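Carbohydrate binding module (Escherichia coli, PDB 2XFD) binds the disaccharide cellobiose at a calcium site and probably recognises plant cell-wall polysaccharides in a calcium-dependent way. Local coordinates at residues N3-S17 with W30-S44. Numbering follows the deposited sequence. Where two conformers were deposited one is given.
Sequences NSITVRARGVNGQES and WTLTTAMQDYTASTS
Arg8 and Asp38 face each other as a non-hydrogen-bonded antiparallel pair on strands 4-11 and 37-42, in one sheet of this beta-sandwich carbohydrate-binding module; the chain crosses to the other sheet, where Ser17 pairs with Thr31. With CG anti to the backbone N (chi1 -176°) and a bend at chi2, the Arg8 chain runs across to strand 37-42. There NH2 donates to Asp38 OD1 at 3.0 Å, the oxygen lying near the guanidinium plane but being approached from above its own carboxylate, the two planes 74° apart. The peptide after Met36 lies over one guanidinium face, and a water joins Arg8 NH1 to Met36 O. Cut back to an alanine, this position is likely to leave the Asp38 carboxylate without its cationic mate and uncover Met36 CB, which sits 3.6 Å from Arg8 NE. Farther along the same face, Thr6 OG1 and Thr40 OG1 share a hydrogen bond of 2.7 Å, and a water links the hydroxyls of Ser4 and Ser42.

On the inner face Val7 CG2 reaches Trp30 CZ3, while Ala9 CB meets Leu32 CD1. Beyond Gly11, the Glu16 carboxylate gathers the turn's amides: OE2 accepts from Val12 N and Asn13 N, OE1 from Gly14 N. Glu16 OE2 also accepts from the backbone N of Asp61, a residue of the calcium and glycan site. Tyr39 OH is hydrogen-bonded to a water 2.7 Å away that accepts from Thr33 N and lies 2.8 Å from Ala9 O.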
loop_
_atom_site.group_PDB
_atom_site.type_symbol
_atom_site.label_atom_id
_atom_site.label_comp_id
_atom_site.label_asym_id
_atom_site.label_seq_id
_atom_site.Cartn_x
_atom_site.Cartn_y
_atom_site.Cartn_z
ATOM N N ASN A 3 -3.496 -5.933 -17.020
ATOM C CA ASN A 3 -3.856 -6.301 -15.645
ATOM C C ASN A 3 -4.641 -5.248 -14.989
ATOM O O ASN A 3 -4.507 -4.044 -15.348
ATOM C CB ASN A 3 -2.538 -6.549 -14.918
ATOM C CG ASN A 3 -1.768 -7.646 -15.638
ATOM O OD1 ASN A 3 -2.233 -8.755 -15.711
ATOM N ND2 ASN A 3 -0.566 -7.318 -16.145
ATOM N N SER A 4 -5.502 -5.620 -14.086
ATOM C CA SER A 4 -6.303 -4.706 -13.276
ATOM C C SER A 4 -5.951 -4.892 -11.822
ATOM O O SER A 4 -5.919 -6.018 -11.331
ATOM C CB SER A 4 -7.807 -4.984 -13.518
ATOM O OG SER A 4 -8.566 -4.006 -12.839
ATOM N N ILE A 5 -5.688 -3.786 -11.145
ATOM C CA ILE A 5 -5.351 -3.812 -9.740
ATOM C C ILE A 5 -6.206 -2.819 -8.996
ATOM O O ILE A 5 -6.276 -1.624 -9.356
ATOM C CB ILE A 5 -3.831 -3.485 -9.486
ATOM C CG1 ILE A 5 -2.986 -4.476 -10.230
ATOM C CG2 ILE A 5 -3.567 -3.495 -7.994
ATOM C CD1 ILE A 5 -1.480 -4.111 -10.256
ATOM N N THR A 6 -6.881 -3.264 -7.952
ATOM C CA THR A 6 -7.657 -2.418 -7.055
ATOM C C THR A 6 -6.974 -2.383 -5.676
ATOM O O THR A 6 -6.635 -3.449 -5.163
ATOM C CB THR A 6 -9.080 -2.863 -6.914
ATOM O OG1 THR A 6 -9.721 -2.796 -8.171
ATOM C CG2 THR A 6 -9.884 -2.099 -5.907
ATOM N N VAL A 7 -6.736 -1.204 -5.127
ATOM C CA VAL A 7 -6.211 -1.012 -3.812
ATOM C C VAL A 7 -7.358 -0.565 -2.905
ATOM O O VAL A 7 -8.036 0.403 -3.222
ATOM C CB VAL A 7 -5.082 0.016 -3.822
ATOM C CG1 VAL A 7 -4.536 0.274 -2.413
ATOM C CG2 VAL A 7 -3.998 -0.397 -4.771
ATOM N N ARG A 8 -7.557 -1.239 -1.765
ATOM C CA ARG A 8 -8.525 -0.800 -0.764
ATOM C C ARG A 8 -7.725 -0.253 0.427
ATOM O O ARG A 8 -6.997 -0.998 1.073
ATOM C CB ARG A 8 -9.422 -1.957 -0.335
ATOM C CG ARG A 8 -10.480 -1.451 0.641
ATOM C CD ARG A 8 -11.723 -2.097 0.640
ATOM N NE ARG A 8 -12.775 -1.499 1.393
ATOM C CZ ARG A 8 -13.791 -0.730 0.965
ATOM N NH1 ARG A 8 -14.722 -0.405 1.846
ATOM N NH2 ARG A 8 -13.858 -0.258 -0.260
ATOM N N ALA A 9 -7.837 1.050 0.696
ATOM C CA ALA A 9 -7.007 1.698 1.683
ATOM C C ALA A 9 -7.656 2.952 2.210
ATOM O O ALA A 9 -8.598 3.491 1.599
ATOM C CB ALA A 9 -5.664 2.010 1.101
ATOM N N ARG A 10 -7.095 3.439 3.313
ATOM C CA ARG A 10 -7.479 4.699 3.930
ATOM C C ARG A 10 -6.269 5.357 4.537
ATOM O O ARG A 10 -5.269 4.689 4.840
ATOM C CB ARG A 10 -8.548 4.507 5.034
ATOM C CG ARG A 10 -8.026 3.918 6.316
ATOM C CD ARG A 10 -9.059 3.763 7.382
ATOM N NE ARG A 10 -8.523 3.445 8.695
ATOM C CZ ARG A 10 -8.267 4.351 9.655
ATOM N NH1 ARG A 10 -7.949 3.928 10.854
ATOM N NH2 ARG A 10 -8.331 5.645 9.398
ATOM N N GLY A 11 -6.408 6.653 4.757
ATOM C CA GLY A 11 -5.526 7.387 5.635
ATOM C C GLY A 11 -6.208 7.611 6.987
ATOM O O GLY A 11 -7.382 7.308 7.165
ATOM N N VAL A 12 -5.411 8.143 7.895
ATOM C CA VAL A 12 -5.942 8.541 9.187
ATOM C C VAL A 12 -6.375 10.010 9.230
ATOM O O VAL A 12 -7.327 10.329 9.908
ATOM C CB VAL A 12 -4.992 8.180 10.309
ATOM C CG1 VAL A 12 -4.682 6.741 10.378
ATOM C CG2 VAL A 12 -3.914 8.892 10.379
ATOM N N ASN A 13 -5.710 10.891 8.482
ATOM C CA ASN A 13 -6.161 12.274 8.472
ATOM C C ASN A 13 -6.639 12.801 7.125
ATOM O O ASN A 13 -7.192 13.894 7.110
ATOM C CB ASN A 13 -5.151 13.247 9.118
ATOM C CG ASN A 13 -4.034 13.658 8.213
ATOM O OD1 ASN A 13 -3.869 13.215 7.063
ATOM N ND2 ASN A 13 -3.221 14.548 8.739
ATOM N N GLY A 14 -6.533 12.045 6.055
ATOM C CA GLY A 14 -7.046 12.442 4.781
ATOM C C GLY A 14 -6.110 13.221 3.881
ATOM O O GLY A 14 -6.535 13.700 2.820
ATOM N N GLN A 15 -4.852 13.361 4.287
ATOM C CA GLN A 15 -3.849 13.996 3.499
ATOM C C GLN A 15 -2.834 12.985 2.908
ATOM O O GLN A 15 -1.961 13.363 2.143
ATOM C CB GLN A 15 -3.069 15.003 4.321
ATOM C CG GLN A 15 -3.875 16.100 4.874
ATOM C CD GLN A 15 -3.130 16.887 5.983
ATOM O OE1 GLN A 15 -1.997 16.505 6.457
ATOM N NE2 GLN A 15 -3.839 17.849 6.532
ATOM N N GLU A 16 -2.963 11.705 3.287
ATOM C CA GLU A 16 -2.003 10.722 2.923
ATOM C C GLU A 16 -2.031 10.440 1.433
ATOM O O GLU A 16 -3.083 10.349 0.793
ATOM C CB GLU A 16 -2.216 9.432 3.698
ATOM C CG GLU A 16 -2.073 9.599 5.189
ATOM C CD GLU A 16 -3.298 10.046 5.966
ATOM O OE1 GLU A 16 -4.330 10.417 5.343
ATOM O OE2 GLU A 16 -3.228 9.994 7.254
ATOM N N SER A 17 -0.812 10.223 0.869
ATOM C CA SER A 17 -0.604 9.846 -0.522
ATOM C C SER A 17 -0.021 8.458 -0.626
ATOM O O SER A 17 0.960 8.129 0.071
ATOM C CB SER A 17 0.296 10.834 -1.242
ATOM O OG SER A 17 0.394 10.535 -2.625
ATOM N N TRP A 30 -2.611 8.238 -5.559
ATOM C CA TRP A 30 -3.877 8.669 -5.014
ATOM C C TRP A 30 -3.678 9.381 -3.705
ATOM O O TRP A 30 -2.835 8.990 -2.897
ATOM C CB TRP A 30 -4.810 7.486 -4.826
ATOM C CG TRP A 30 -5.178 6.786 -6.070
ATOM C CD1 TRP A 30 -6.062 7.217 -7.022
ATOM C CD2 TRP A 30 -4.801 5.470 -6.486
ATOM N NE1 TRP A 30 -6.219 6.314 -8.012
ATOM C CE2 TRP A 30 -5.469 5.214 -7.689
ATOM C CE3 TRP A 30 -3.988 4.465 -5.923
ATOM C CZ2 TRP A 30 -5.362 3.998 -8.350
ATOM C CZ3 TRP A 30 -3.860 3.269 -6.593
ATOM C CH2 TRP A 30 -4.600 3.038 -7.780
ATOM N N THR A 31 -4.516 10.359 -3.448
ATOM C CA THR A 31 -4.711 10.858 -2.107
ATOM C C THR A 31 -5.863 10.085 -1.463
ATOM O O THR A 31 -6.874 9.839 -2.108
ATOM C CB THR A 31 -5.066 12.375 -2.127
ATOM O OG1 THR A 31 -4.091 13.092 -2.846
ATOM C CG2 THR A 31 -5.154 12.927 -0.699
ATOM N N LEU A 32 -5.681 9.647 -0.227
ATOM C CA LEU A 32 -6.650 8.849 0.492
ATOM C C LEU A 32 -7.617 9.691 1.301
ATOM O O LEU A 32 -7.312 10.833 1.650
ATOM C CB LEU A 32 -5.956 7.830 1.365
ATOM C CG LEU A 32 -5.022 6.839 0.637
ATOM C CD1 LEU A 32 -4.408 5.899 1.594
ATOM C CD2 LEU A 32 -5.730 6.093 -0.453
ATOM N N THR A 33 -8.767 9.107 1.605
ATOM C CA THR A 33 -9.662 9.691 2.590
ATOM C C THR A 33 -9.500 8.933 3.899
ATOM O O THR A 33 -8.785 7.949 3.966
ATOM C CB THR A 33 -11.111 9.581 2.052
ATOM O OG1 THR A 33 -11.455 8.177 2.071
ATOM C CG2 THR A 33 -11.306 10.231 0.718
ATOM N N THR A 34 -10.323 9.310 4.908
ATOM C CA THR A 34 -10.245 8.717 6.200
ATOM C C THR A 34 -11.069 7.432 6.341
ATOM O O THR A 34 -11.161 6.883 7.435
ATOM C CB THR A 34 -10.621 9.692 7.320
ATOM O OG1 THR A 34 -11.999 10.037 7.075
ATOM C CG2 THR A 34 -9.759 10.884 7.341
ATOM N N ALA A 35 -11.693 6.954 5.270
ATOM C CA ALA A 35 -12.447 5.713 5.247
ATOM C C ALA A 35 -11.896 4.849 4.140
ATOM O O ALA A 35 -11.463 5.301 3.105
ATOM C CB ALA A 35 -13.936 5.913 5.072
ATOM N N MET A 36 -12.031 3.523 4.335
ATOM C CA MET A 36 -11.629 2.593 3.275
ATOM C C MET A 36 -12.368 2.863 2.035
ATOM O O MET A 36 -13.617 2.963 2.025
ATOM C CB MET A 36 -11.867 1.133 3.723
ATOM C CG MET A 36 -10.956 0.635 4.827
ATOM S SD MET A 36 -9.269 0.528 4.248
ATOM C CE MET A 36 -8.490 -0.049 5.715
ATOM N N GLN A 37 -11.660 2.929 0.907
ATOM C CA GLN A 37 -12.233 3.111 -0.405
ATOM C C GLN A 37 -11.394 2.319 -1.398
ATOM O O GLN A 37 -10.246 1.979 -1.121
ATOM C CB GLN A 37 -12.343 4.565 -0.877
ATOM C CG GLN A 37 -13.184 5.446 0.036
ATOM C CD GLN A 37 -14.646 5.180 0.121
ATOM O OE1 GLN A 37 -15.315 5.819 0.983
ATOM N NE2 GLN A 37 -15.167 4.350 -0.675
ATOM N N ASP A 38 -11.968 2.067 -2.563
ATOM C CA ASP A 38 -11.304 1.375 -3.646
ATOM C C ASP A 38 -10.690 2.304 -4.644
ATOM O O ASP A 38 -11.320 3.326 -5.015
ATOM C CB ASP A 38 -12.295 0.524 -4.424
ATOM C CG ASP A 38 -12.803 -0.632 -3.699
ATOM O OD1 ASP A 38 -12.316 -1.026 -2.656
ATOM O OD2 ASP A 38 -13.785 -1.251 -4.275
ATOM N N TYR A 39 -9.507 2.011 -5.103
ATOM C CA TYR A 39 -8.753 2.775 -6.070
ATOM C C TYR A 39 -8.259 1.802 -7.119
ATOM O O TYR A 39 -7.562 0.841 -6.776
ATOM C CB TYR A 39 -7.549 3.456 -5.373
ATOM C CG TYR A 39 -7.955 4.401 -4.257
ATOM C CD1 TYR A 39 -8.197 5.714 -4.515
ATOM C CD2 TYR A 39 -8.190 3.942 -2.974
ATOM C CE1 TYR A 39 -8.644 6.593 -3.518
ATOM C CE2 TYR A 39 -8.629 4.795 -1.998
ATOM C CZ TYR A 39 -8.851 6.137 -2.254
ATOM O OH TYR A 39 -9.320 6.993 -1.316
ATOM N N THR A 40 -8.585 2.009 -8.383
ATOM C CA THR A 40 -8.314 1.000 -9.428
ATOM C C THR A 40 -7.460 1.575 -10.509
ATOM O O THR A 40 -7.670 2.698 -10.969
ATOM C CB THR A 40 -9.632 0.438 -9.992
ATOM O OG1 THR A 40 -10.318 -0.220 -8.922
ATOM C CG2 THR A 40 -9.413 -0.550 -11.075
ATOM N N ALA A 41 -6.498 0.789 -10.977
ATOM C CA ALA A 41 -5.683 1.131 -12.128
ATOM C C ALA A 41 -5.405 -0.103 -12.946
ATOM O O ALA A 41 -5.492 -1.214 -12.498
ATOM C CB ALA A 41 -4.380 1.783 -11.713
ATOM N N SER A 42 -5.017 0.153 -14.186
ATOM C CA SER A 42 -4.646 -0.832 -15.177
ATOM C C SER A 42 -3.164 -0.753 -15.445
ATOM O O SER A 42 -2.588 0.341 -15.389
ATOM C CB SER A 42 -5.327 -0.528 -16.556
ATOM O OG SER A 42 -6.743 -0.661 -16.502
ATOM N N THR A 43 -2.540 -1.866 -15.769
ATOM C CA THR A 43 -1.145 -1.851 -16.185
ATOM C C THR A 43 -0.859 -3.124 -17.030
ATOM O O THR A 43 -1.356 -4.213 -16.740
ATOM C CB THR A 43 -0.175 -1.810 -14.988
ATOM O OG1 THR A 43 1.169 -1.710 -15.437
ATOM C CG2 THR A 43 -0.303 -2.980 -14.050
ATOM N N SER A 44 0.042 -2.929 -17.988
ATOM C CA SER A 44 0.656 -3.979 -18.794
ATOM C C SER A 44 1.897 -4.588 -18.094
ATOM O O SER A 44 2.423 -5.571 -18.525
ATOM C CB SER A 44 1.045 -3.442 -20.175
ATOM O OG SER A 44 2.028 -2.467 -20.131
HETATM O O HOH W 1 -8.398 -1.703 -14.387
HETATM O O HOH W 2 -16.134 1.726 0.343
HETATM O O HOH W 3 -9.489 6.145 1.211
HETATM O O HOH W 4 -1.467 12.225 -3.698
#